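PDB 4ZXH: Abbfa_003403 from Acinetobacter baumannii, which is a nonribosomal peptide synthetase whose condensation, adenylation, carrier and thioesterase domains probably activate an amino acid, join it to an acyl partner and release the product. Local coordinates for residues 635-640 / 821-826; 670-675 / 768-773; 832-837 / 845-850. All coordinates share one frame; numbering follows the deposited sequence.

How the interactions relate
All three contacts lie in the adenylation part of the synthetase. Interaction 2 is wholly buried and mostly apolar, with one weak hydrogen bond from a main-chain N-H to a carboxylate. Interactions 1 and 3 are partly buried antiparallel strand pairings, each with three backbone hydrogen bonds, apolar or aromatic residues on one face and partly exposed arginines beside them. In interaction 1 the arginine is paired with an aspartate in a salt bridge; in interaction 3 two arginines approach each other. Strand 822-823 leads through a type II turn into helix 827-833, so interactions 1 and 3 share a chain run, further tied by a weak Arg845 to Val821 hydrogen bond. Thr769 packs on Ile639, and Thr768 on Tyr847.

Interaction 1: 635-640 / 821-826; sequences KGVRIG and VDYWQR
The carbonyl oxygen of Gly636 is gripped twice: Trp824 N gives it a hydrogen bond of 2.8 Å, and the CA-H of Tyr823 adds a 3.3 Å contact to the same Gly636 O. The N-H...O bond is nearly straight (165°) and lies in the carbonyl plane. This is the edge of a small three-stranded antiparallel sheet in the adenylation domain, where strand 635-640 runs between strand 621-627 and the short, weakly bonded strand 822-823. Lys635 and Gly636 close the Gly/Ser/Thr-rich A3 motif of such domains, and 821-824 form the end of motif A6. Two further amides zip the strands together, Arg638 N to Asp822 O (3.0 Å) and Val821 N to Arg638 O, both nearly along the C=O axis.

On one face Val637 and Tyr823 form a non-hydrogen-bonded pair whose side chains lie alongside each other. Val637 CG2 meets Tyr823 CE1 at 3.7 Å, while the phenol reaches on to Glu767, which bonds its hydroxyl. The other face is polar. Asp822 holds CG in the crowded position between its backbone N and carbonyl carbon (chi1 55°), which brings the carboxylate alongside Arg638. The arginine chain bends at chi3, so that NH1 makes a salt bridge of 2.8 Å to Asp822 OD2 and a weak bond to OD1. The CE3/CZ3 edge of Trp824 lies over one face of the guanidinium, the two planes 75° apart, and the indole nitrogen is hydrogen-bonded to Asp576 O. A type II turn from Tyr823 to Arg826 then carries the chain into helix 827-833, and Arg826 NH2 bonds Pro634 O. At the edge of the indole, Trp824 CE3 meets Arg638 CD at 3.5 Å.

Interaction 2: 670-675 / 768-773; sequences AFDISI and TTVWSS
Ile673 leaves the backbone inside the A4 motif of the adenylation domain (Phe-Asp-Ile-Ser) and packs against the loop after the A5 motif. Its CB lies 4.0 Å from Val770 CG1 and also touches the indole of Trp771. The CG2 branch, anti to the carbonyl carbon, sits over the Trp771 face in a CH-pi contact, 3.9 Å from the centroid of the six-membered ring. The same methyl rests over the rim of the Phe671 ring, so it is held between two aromatics. CG1 takes the crowded position (chi1 76°), and the tip, CD1, reaches Trp771 CZ2 at 3.9 Å. Val770 CG1 lies over the same face of the indole as CG2, and Gln715 holds Trp771 NE1, which helps to fix the ring.

The polar link between the two segments is Asp672, whose OD2 accepts a weak, bent hydrogen bond from Val770 N (3.2 Å, 133°) and a second weak one from Thr766. In related domains this aspartate lines the amino-acid pocket; here it also ties the A4 turn, a type I turn from Phe671 to Ser674, to the loop. Within that turn, Phe671 O receives both Ser674 N and Ser674 OG, the hydroxyl at 2.9 Å.

Interaction 3: 832-837 / 845-850; sequences AQFRTL and RLYRTG
Three backbone hydrogen bonds join the end of helix 827-833 and the short strand after it to strand 846-855, forming an antiparallel beta hairpin. Arg848 N gives to Gln833 O and Arg835 N to Leu846 O, each with the donor in the carbonyl plane, whereas Leu846 N meets Arg835 O at 2.7 Å from above that plane. Leu846 O also takes the CA-H of Phe834, and Gln833 O that of Tyr847.

Phe834 and Tyr847, a non-hydrogen-bonded pair, send their rings to the same face. The planes are inclined by 38°, with Tyr847 CD1 over one face of the phenylalanine and 3.6 Å from its CE1. Arg845 reaches the same residue along an extended chain, and its guanidinium, only 17° from the plane of the Phe834 ring, has Phe834 CB over one face, 3.4 Å from NH2. On the face carrying Arg835 and Leu846, Leu846 CD1 is met by CD1 of Leu837, just beyond the paired residues, at 3.9 Å, and both leucines pack on Trp813 of strand 809-816.

The next shell sets these groups in place. Ala820 O accepts a bond from Arg845 NH1, with Val821 O a weaker partner of NH2, so the guanidinium is held by main-chain oxygens. Tyr823 lies against both Gln833 and Tyr847. Arg848 extends to Glu811, which forms a salt bridge with its NE. Tyr847 to Gly850 is the Tyr-Arg-Thr-Gly of the A7 motif, whose next residue, Asp851, gives its amide to Thr849 OG1.

Arg835 NH1 and Arg848 NH1 stand 4.3 Å apart, a like-charge approach whose cost Glu811 probably offsets in part; the hydrogen bonds that cross the hairpin are all main-chain ones, and Arg848 finds its counter-charge outside it.

Interaction 1: 635-640 / 821-826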
loop_
_atom_site.group_PDB
_atom_site.type_symbol
_atom_site.label_atom_id
_atom_site.label_comp_id
_atom_site.label_asym_id
_atom_site.label_seq_id
_atom_site.Cartn_x
_atom_site.Cartn_y
_atom_site.Cartn_z
ATOM N N LYS A 635 -36.238 -5.048 15.377
ATOM C CA LYS A 635 -35.949 -6.208 16.226
ATOM C C LYS A 635 -35.844 -5.781 17.679
ATOM O O LYS A 635 -34.991 -4.975 18.036
ATOM C CB LYS A 635 -34.635 -6.884 15.834
ATOM C CG LYS A 635 -34.538 -7.414 14.427
ATOM C CD LYS A 635 -33.227 -8.205 14.253
ATOM C CE LYS A 635 -31.967 -7.338 14.447
ATOM N NZ LYS A 635 -30.705 -8.072 14.101
ATOM N N GLY A 636 -36.685 -6.324 18.533
ATOM C CA GLY A 636 -36.626 -5.919 19.917
ATOM C C GLY A 636 -35.877 -6.941 20.725
ATOM O O GLY A 636 -36.299 -8.088 20.807
ATOM N N VAL A 637 -34.772 -6.528 21.331
ATOM C CA VAL A 637 -33.964 -7.443 22.105
ATOM C C VAL A 637 -34.421 -7.404 23.547
ATOM O O VAL A 637 -34.297 -6.380 24.214
ATOM C CB VAL A 637 -32.458 -7.088 22.014
ATOM C CG1 VAL A 637 -31.618 -8.031 22.891
ATOM C CG2 VAL A 637 -31.984 -7.133 20.569
ATOM N N ARG A 638 -34.971 -8.513 24.031
ATOM C CA ARG A 638 -35.476 -8.567 25.400
ATOM C C ARG A 638 -34.380 -8.985 26.351
ATOM O O ARG A 638 -33.851 -10.088 26.262
ATOM C CB ARG A 638 -36.659 -9.529 25.519
ATOM C CG ARG A 638 -37.936 -9.027 24.890
ATOM C CD ARG A 638 -38.911 -10.167 24.724
ATOM N NE ARG A 638 -39.612 -10.517 25.947
ATOM C CZ ARG A 638 -40.083 -11.728 26.219
ATOM N NH1 ARG A 638 -39.880 -12.735 25.377
ATOM N NH2 ARG A 638 -40.732 -11.938 27.355
ATOM N N ILE A 639 -34.054 -8.098 27.275
ATOM C CA ILE A 639 -32.971 -8.336 28.210
ATOM C C ILE A 639 -33.562 -8.563 29.586
ATOM O O ILE A 639 -34.462 -7.817 30.016
ATOM C CB ILE A 639 -31.977 -7.147 28.222
ATOM C CG1 ILE A 639 -31.352 -6.995 26.846
ATOM C CG2 ILE A 639 -30.883 -7.359 29.257
ATOM C CD1 ILE A 639 -30.507 -8.207 26.436
ATOM N N GLY A 640 -33.074 -9.611 30.253
ATOM C CA GLY A 640 -33.524 -9.993 31.582
ATOM C C GLY A 640 -32.680 -9.334 32.652
ATOM O O GLY A 640 -31.595 -8.815 32.381
ATOM N N VAL A 821 -32.897 -12.891 26.463
ATOM C CA VAL A 821 -33.944 -13.903 26.535
ATOM C C VAL A 821 -34.344 -14.359 25.126
ATOM O O VAL A 821 -34.307 -15.561 24.805
ATOM C CB VAL A 821 -35.178 -13.376 27.267
ATOM C CG1 VAL A 821 -36.296 -14.422 27.238
ATOM C CG2 VAL A 821 -34.822 -12.962 28.694
ATOM N N ASP A 822 -34.705 -13.380 24.296
ATOM C CA ASP A 822 -35.032 -13.614 22.895
ATOM C C ASP A 822 -35.205 -12.306 22.116
ATOM O O ASP A 822 -35.033 -11.216 22.662
ATOM C CB ASP A 822 -36.301 -14.457 22.791
ATOM C CG ASP A 822 -37.466 -13.847 23.530
ATOM O OD1 ASP A 822 -37.543 -12.609 23.600
ATOM O OD2 ASP A 822 -38.291 -14.609 24.077
ATOM N N TYR A 823 -35.532 -12.437 20.833
ATOM C CA TYR A 823 -36.083 -11.343 20.045
ATOM C C TYR A 823 -37.601 -11.329 20.235
ATOM O O TYR A 823 -38.266 -12.368 20.076
ATOM C CB TYR A 823 -35.734 -11.501 18.562
ATOM C CG TYR A 823 -34.281 -11.259 18.198
ATOM C CD1 TYR A 823 -33.682 -10.029 18.434
ATOM C CD2 TYR A 823 -33.519 -12.249 17.585
ATOM C CE1 TYR A 823 -32.352 -9.794 18.093
ATOM C CE2 TYR A 823 -32.190 -12.021 17.234
ATOM C CZ TYR A 823 -31.612 -10.795 17.496
ATOM O OH TYR A 823 -30.300 -10.554 17.151
ATOM N N TRP A 824 -38.155 -10.165 20.555
ATOM C CA TRP A 824 -39.568 -10.090 20.902
ATOM C C TRP A 824 -40.500 -10.577 19.767
ATOM O O TRP A 824 -40.573 -9.980 18.672
ATOM C CB TRP A 824 -39.924 -8.664 21.329
ATOM C CG TRP A 824 -41.395 -8.425 21.419
ATOM C CD1 TRP A 824 -42.139 -7.600 20.628
ATOM C CD2 TRP A 824 -42.310 -9.043 22.329
ATOM N NE1 TRP A 824 -43.462 -7.652 21.002
ATOM C CE2 TRP A 824 -43.591 -8.527 22.046
ATOM C CE3 TRP A 824 -42.167 -9.968 23.370
ATOM C CZ2 TRP A 824 -44.729 -8.910 22.769
ATOM C CZ3 TRP A 824 -43.299 -10.359 24.082
ATOM C CH2 TRP A 824 -44.564 -9.830 23.773
ATOM N N GLN A 825 -41.197 -11.681 20.063
ATOM C CA GLN A 825 -42.124 -12.358 19.145
ATOM C C GLN A 825 -41.542 -12.632 17.755
ATOM O O GLN A 825 -42.213 -12.498 16.725
ATOM C CB GLN A 825 -43.416 -11.570 19.055
ATOM C CG GLN A 825 -44.111 -11.650 20.393
ATOM C CD GLN A 825 -45.522 -11.123 20.416
ATOM O OE1 GLN A 825 -45.845 -10.096 19.809
ATOM N NE2 GLN A 825 -46.381 -11.833 21.133
ATOM N N ARG A 826 -40.280 -13.051 17.767
ATOM C CA ARG A 826 -39.605 -13.546 16.592
ATOM C C ARG A 826 -38.891 -14.851 16.929
ATOM O O ARG A 826 -37.670 -14.911 16.900
ATOM C CB ARG A 826 -38.613 -12.517 16.070
ATOM C CG ARG A 826 -39.248 -11.256 15.512
ATOM C CD ARG A 826 -38.232 -10.462 14.683
ATOM N NE ARG A 826 -38.645 -9.076 14.490
ATOM C CZ ARG A 826 -39.570 -8.681 13.615
ATOM N NH1 ARG A 826 -40.184 -9.576 12.846
ATOM N NH2 ARG A 826 -39.888 -7.389 13.512
#

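Interaction 2: 670-675 / 768-773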
loop_
_atom_site.group_PDB
_atom_site.type_symbol
_atom_site.label_atom_id
_atom_site.label_comp_id
_atom_site.label_asym_id
_atom_site.label_seq_id
_atom_site.Cartn_x
_atom_site.Cartn_y
_atom_site.Cartn_z
ATOM N N ALA A 670 -32.217 5.089 24.445
ATOM C CA ALA A 670 -32.616 4.171 23.386
ATOM C C ALA A 670 -31.408 3.438 22.829
ATOM O O ALA A 670 -31.503 2.777 21.804
ATOM C CB ALA A 670 -33.320 4.902 22.302
ATOM N N PHE A 671 -30.277 3.587 23.512
ATOM C CA PHE A 671 -29.049 2.841 23.240
ATOM C C PHE A 671 -28.675 2.138 24.543
ATOM O O PHE A 671 -28.602 2.774 25.589
ATOM C CB PHE A 671 -27.939 3.781 22.773
ATOM C CG PHE A 671 -26.746 3.088 22.215
ATOM C CD1 PHE A 671 -26.806 1.741 21.853
ATOM C CD2 PHE A 671 -25.542 3.781 22.051
ATOM C CE1 PHE A 671 -25.690 1.095 21.333
ATOM C CE2 PHE A 671 -24.410 3.144 21.529
ATOM C CZ PHE A 671 -24.485 1.798 21.170
ATOM N N ASP A 672 -28.466 0.829 24.499
ATOM C CA ASP A 672 -28.405 0.066 25.749
ATOM C C ASP A 672 -27.251 0.494 26.648
ATOM O O ASP A 672 -27.317 0.297 27.861
ATOM C CB ASP A 672 -28.344 -1.462 25.480
ATOM C CG ASP A 672 -27.093 -1.907 24.710
ATOM O OD1 ASP A 672 -26.310 -1.058 24.243
ATOM O OD2 ASP A 672 -26.897 -3.132 24.559
ATOM N N ILE A 673 -26.212 1.106 26.080
ATOM C CA ILE A 673 -25.004 1.382 26.866
ATOM C C ILE A 673 -25.291 2.455 27.912
ATOM O O ILE A 673 -24.589 2.559 28.918
ATOM C CB ILE A 673 -23.797 1.800 25.979
ATOM C CG1 ILE A 673 -23.918 3.238 25.487
ATOM C CG2 ILE A 673 -23.632 0.852 24.797
ATOM C CD1 ILE A 673 -22.718 3.681 24.679
ATOM N N SER A 674 -26.361 3.212 27.689
ATOM C CA SER A 674 -26.810 4.229 28.631
ATOM C C SER A 674 -27.159 3.623 29.985
ATOM O O SER A 674 -27.084 4.298 31.017
ATOM C CB SER A 674 -28.028 4.961 28.079
ATOM O OG SER A 674 -29.139 4.084 28.067
ATOM N N ILE A 675 -27.567 2.358 29.967
ATOM C CA ILE A 675 -27.811 1.591 31.189
ATOM C C ILE A 675 -26.675 1.742 32.221
ATOM O O ILE A 675 -26.931 1.987 33.400
ATOM C CB ILE A 675 -28.034 0.090 30.837
ATOM C CG1 ILE A 675 -29.512 -0.160 30.602
ATOM C CG2 ILE A 675 -27.577 -0.835 31.929
ATOM C CD1 ILE A 675 -30.340 0.225 31.793
ATOM N N THR A 768 -26.077 -9.391 23.920
ATOM C CA THR A 768 -25.384 -10.038 25.036
ATOM C C THR A 768 -25.174 -9.065 26.182
ATOM O O THR A 768 -24.311 -9.267 27.045
ATOM C CB THR A 768 -24.020 -10.653 24.617
ATOM O OG1 THR A 768 -23.215 -9.671 23.956
ATOM C CG2 THR A 768 -24.238 -11.824 23.678
ATOM N N THR A 769 -25.993 -8.018 26.161
ATOM C CA THR A 769 -26.153 -7.020 27.238
ATOM C C THR A 769 -25.024 -5.994 27.362
ATOM O O THR A 769 -24.046 -6.210 28.077
ATOM C CB THR A 769 -26.346 -7.690 28.598
ATOM O OG1 THR A 769 -27.369 -8.682 28.483
ATOM C CG2 THR A 769 -26.765 -6.671 29.637
ATOM N N VAL A 770 -25.218 -4.868 26.667
ATOM C CA VAL A 770 -24.339 -3.691 26.673
ATOM C C VAL A 770 -22.915 -3.992 26.200
ATOM O O VAL A 770 -22.611 -3.848 25.020
ATOM C CB VAL A 770 -24.272 -3.027 28.063
ATOM C CG1 VAL A 770 -23.604 -1.675 27.929
ATOM C CG2 VAL A 770 -25.675 -2.853 28.658
ATOM N N TRP A 771 -22.038 -4.395 27.108
ATOM C CA TRP A 771 -20.692 -4.779 26.710
ATOM C C TRP A 771 -20.437 -6.235 27.098
ATOM O O TRP A 771 -21.032 -6.744 28.053
ATOM C CB TRP A 771 -19.636 -3.876 27.356
ATOM C CG TRP A 771 -19.822 -2.362 27.178
ATOM C CD1 TRP A 771 -19.907 -1.429 28.178
ATOM C CD2 TRP A 771 -19.901 -1.623 25.936
ATOM N NE1 TRP A 771 -20.041 -0.161 27.636
ATOM C CE2 TRP A 771 -20.052 -0.254 26.270
ATOM C CE3 TRP A 771 -19.877 -1.986 24.582
ATOM C CZ2 TRP A 771 -20.174 0.750 25.298
ATOM C CZ3 TRP A 771 -19.997 -0.982 23.614
ATOM C CH2 TRP A 771 -20.145 0.367 23.980
ATOM N N SER A 772 -19.545 -6.896 26.363
ATOM C CA SER A 772 -19.174 -8.279 26.653
ATOM C C SER A 772 -17.660 -8.475 26.791
ATOM O O SER A 772 -17.215 -9.454 27.393
ATOM C CB SER A 772 -19.713 -9.224 25.577
ATOM O OG SER A 772 -21.059 -9.591 25.837
ATOM N N SER A 773 -16.874 -7.562 26.230
ATOM C CA SER A 773 -15.439 -7.563 26.480
ATOM C C SER A 773 -14.945 -6.143 26.696
ATOM O O SER A 773 -15.643 -5.175 26.369
ATOM C CB SER A 773 -14.669 -8.232 25.336
ATOM O OG SER A 773 -14.741 -7.469 24.150
#

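Interaction 3: 832-837 / 845-850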
loop_
_atom_site.group_PDB
_atom_site.type_symbol
_atom_site.label_atom_id
_atom_site.label_comp_id
_atom_site.label_asym_id
_atom_site.label_seq_id
_atom_site.Cartn_x
_atom_site.Cartn_y
_atom_site.Cartn_z
ATOM N N ALA A 832 -32.409 -19.183 15.489
ATOM C CA ALA A 832 -31.276 -19.256 14.565
ATOM C C ALA A 832 -30.050 -18.484 15.072
ATOM O O ALA A 832 -28.917 -18.903 14.834
ATOM C CB ALA A 832 -31.687 -18.738 13.193
ATOM N N GLN A 833 -30.280 -17.362 15.755
ATOM C CA GLN A 833 -29.193 -16.533 16.277
ATOM C C GLN A 833 -28.749 -16.953 17.684
ATOM O O GLN A 833 -27.609 -16.681 18.076
ATOM C CB GLN A 833 -29.604 -15.057 16.302
ATOM C CG GLN A 833 -30.022 -14.505 14.966
ATOM C CD GLN A 833 -28.970 -14.719 13.897
ATOM O OE1 GLN A 833 -27.931 -14.041 13.868
ATOM N NE2 GLN A 833 -29.228 -15.675 13.012
ATOM N N PHE A 834 -29.643 -17.592 18.446
ATOM C CA PHE A 834 -29.287 -18.135 19.764
ATOM C C PHE A 834 -29.402 -19.659 19.765
ATOM O O PHE A 834 -30.501 -20.207 19.713
ATOM C CB PHE A 834 -30.183 -17.557 20.868
ATOM C CG PHE A 834 -30.120 -16.053 21.002
ATOM C CD1 PHE A 834 -29.256 -15.456 21.908
ATOM C CD2 PHE A 834 -30.961 -15.237 20.258
ATOM C CE1 PHE A 834 -29.209 -14.075 22.051
ATOM C CE2 PHE A 834 -30.921 -13.843 20.400
ATOM C CZ PHE A 834 -30.044 -13.269 21.295
ATOM N N ARG A 835 -28.262 -20.339 19.820
ATOM C CA ARG A 835 -28.209 -21.794 19.700
ATOM C C ARG A 835 -27.162 -22.370 20.631
ATOM O O ARG A 835 -26.226 -21.670 21.037
ATOM C CB ARG A 835 -27.849 -22.229 18.271
ATOM C CG ARG A 835 -28.665 -21.627 17.169
ATOM C CD ARG A 835 -27.944 -21.713 15.856
ATOM N NE ARG A 835 -27.980 -23.059 15.314
ATOM C CZ ARG A 835 -27.214 -23.477 14.309
ATOM N NH1 ARG A 835 -26.339 -22.641 13.743
ATOM N NH2 ARG A 835 -27.317 -24.733 13.872
ATOM N N THR A 836 -27.301 -23.653 20.944
ATOM C CA THR A 836 -26.151 -24.427 21.376
ATOM C C THR A 836 -25.573 -25.091 20.139
ATOM O O THR A 836 -26.287 -25.311 19.157
ATOM C CB THR A 836 -26.507 -25.488 22.387
ATOM O OG1 THR A 836 -27.151 -26.572 21.709
ATOM C CG2 THR A 836 -27.423 -24.911 23.442
ATOM N N LEU A 837 -24.286 -25.409 20.178
ATOM C CA LEU A 837 -23.657 -26.011 19.019
ATOM C C LEU A 837 -23.072 -27.377 19.361
ATOM O O LEU A 837 -22.513 -27.562 20.444
ATOM C CB LEU A 837 -22.583 -25.078 18.473
ATOM C CG LEU A 837 -23.101 -23.737 17.945
ATOM C CD1 LEU A 837 -21.942 -22.793 17.603
ATOM C CD2 LEU A 837 -23.987 -23.963 16.735
ATOM N N ARG A 845 -25.836 -22.262 25.719
ATOM C CA ARG A 845 -26.440 -21.393 24.731
ATOM C C ARG A 845 -25.448 -20.306 24.299
ATOM O O ARG A 845 -24.734 -19.739 25.135
ATOM C CB ARG A 845 -27.717 -20.785 25.310
ATOM C CG ARG A 845 -28.659 -20.139 24.310
ATOM C CD ARG A 845 -30.000 -19.926 24.976
ATOM N NE ARG A 845 -30.980 -19.233 24.149
ATOM C CZ ARG A 845 -31.371 -17.979 24.359
ATOM N NH1 ARG A 845 -30.864 -17.278 25.374
ATOM N NH2 ARG A 845 -32.283 -17.432 23.565
ATOM N N LEU A 846 -25.393 -20.045 22.993
ATOM C CA LEU A 846 -24.469 -19.063 22.422
ATOM C C LEU A 846 -25.167 -18.110 21.468
ATOM O O LEU A 846 -26.215 -18.425 20.904
ATOM C CB LEU A 846 -23.331 -19.739 21.660
ATOM C CG LEU A 846 -22.500 -20.848 22.277
ATOM C CD1 LEU A 846 -21.502 -21.348 21.238
ATOM C CD2 LEU A 846 -21.795 -20.325 23.500
ATOM N N TYR A 847 -24.560 -16.945 21.274
ATOM C CA TYR A 847 -25.105 -15.946 20.375
ATOM C C TYR A 847 -24.166 -15.684 19.218
ATOM O O TYR A 847 -22.961 -15.503 19.399
ATOM C CB TYR A 847 -25.401 -14.631 21.108
ATOM C CG TYR A 847 -25.703 -13.502 20.137
ATOM C CD1 TYR A 847 -26.899 -13.477 19.414
ATOM C CD2 TYR A 847 -24.783 -12.484 19.917
ATOM C CE1 TYR A 847 -27.169 -12.454 18.503
ATOM C CE2 TYR A 847 -25.046 -11.464 19.013
ATOM C CZ TYR A 847 -26.240 -11.451 18.315
ATOM O OH TYR A 847 -26.484 -10.436 17.430
ATOM N N ARG A 848 -24.743 -15.656 18.024
ATOM C CA ARG A 848 -24.019 -15.469 16.772
ATOM C C ARG A 848 -23.979 -13.983 16.374
ATOM O O ARG A 848 -25.008 -13.382 16.006
ATOM C CB ARG A 848 -24.695 -16.319 15.700
ATOM C CG ARG A 848 -24.151 -16.168 14.337
ATOM C CD ARG A 848 -24.845 -17.092 13.367
ATOM N NE ARG A 848 -23.959 -17.350 12.242
ATOM C CZ ARG A 848 -24.124 -18.344 11.386
ATOM N NH1 ARG A 848 -25.161 -19.159 11.531
ATOM N NH2 ARG A 848 -23.260 -18.514 10.394
ATOM N N THR A 849 -22.790 -13.386 16.437
ATOM C CA THR A 849 -22.680 -11.933 16.333
ATOM C C THR A 849 -22.573 -11.356 14.932
ATOM O O THR A 849 -22.741 -10.158 14.747
ATOM C CB THR A 849 -21.470 -11.427 17.084
ATOM O OG1 THR A 849 -20.296 -11.875 16.402
ATOM C CG2 THR A 849 -21.480 -11.939 18.506
ATOM N N GLY A 850 -22.253 -12.176 13.947
ATOM C CA GLY A 850 -22.124 -11.665 12.598
ATOM C C GLY A 850 -20.920 -10.761 12.439
ATOM O O GLY A 850 -20.748 -10.143 11.379
#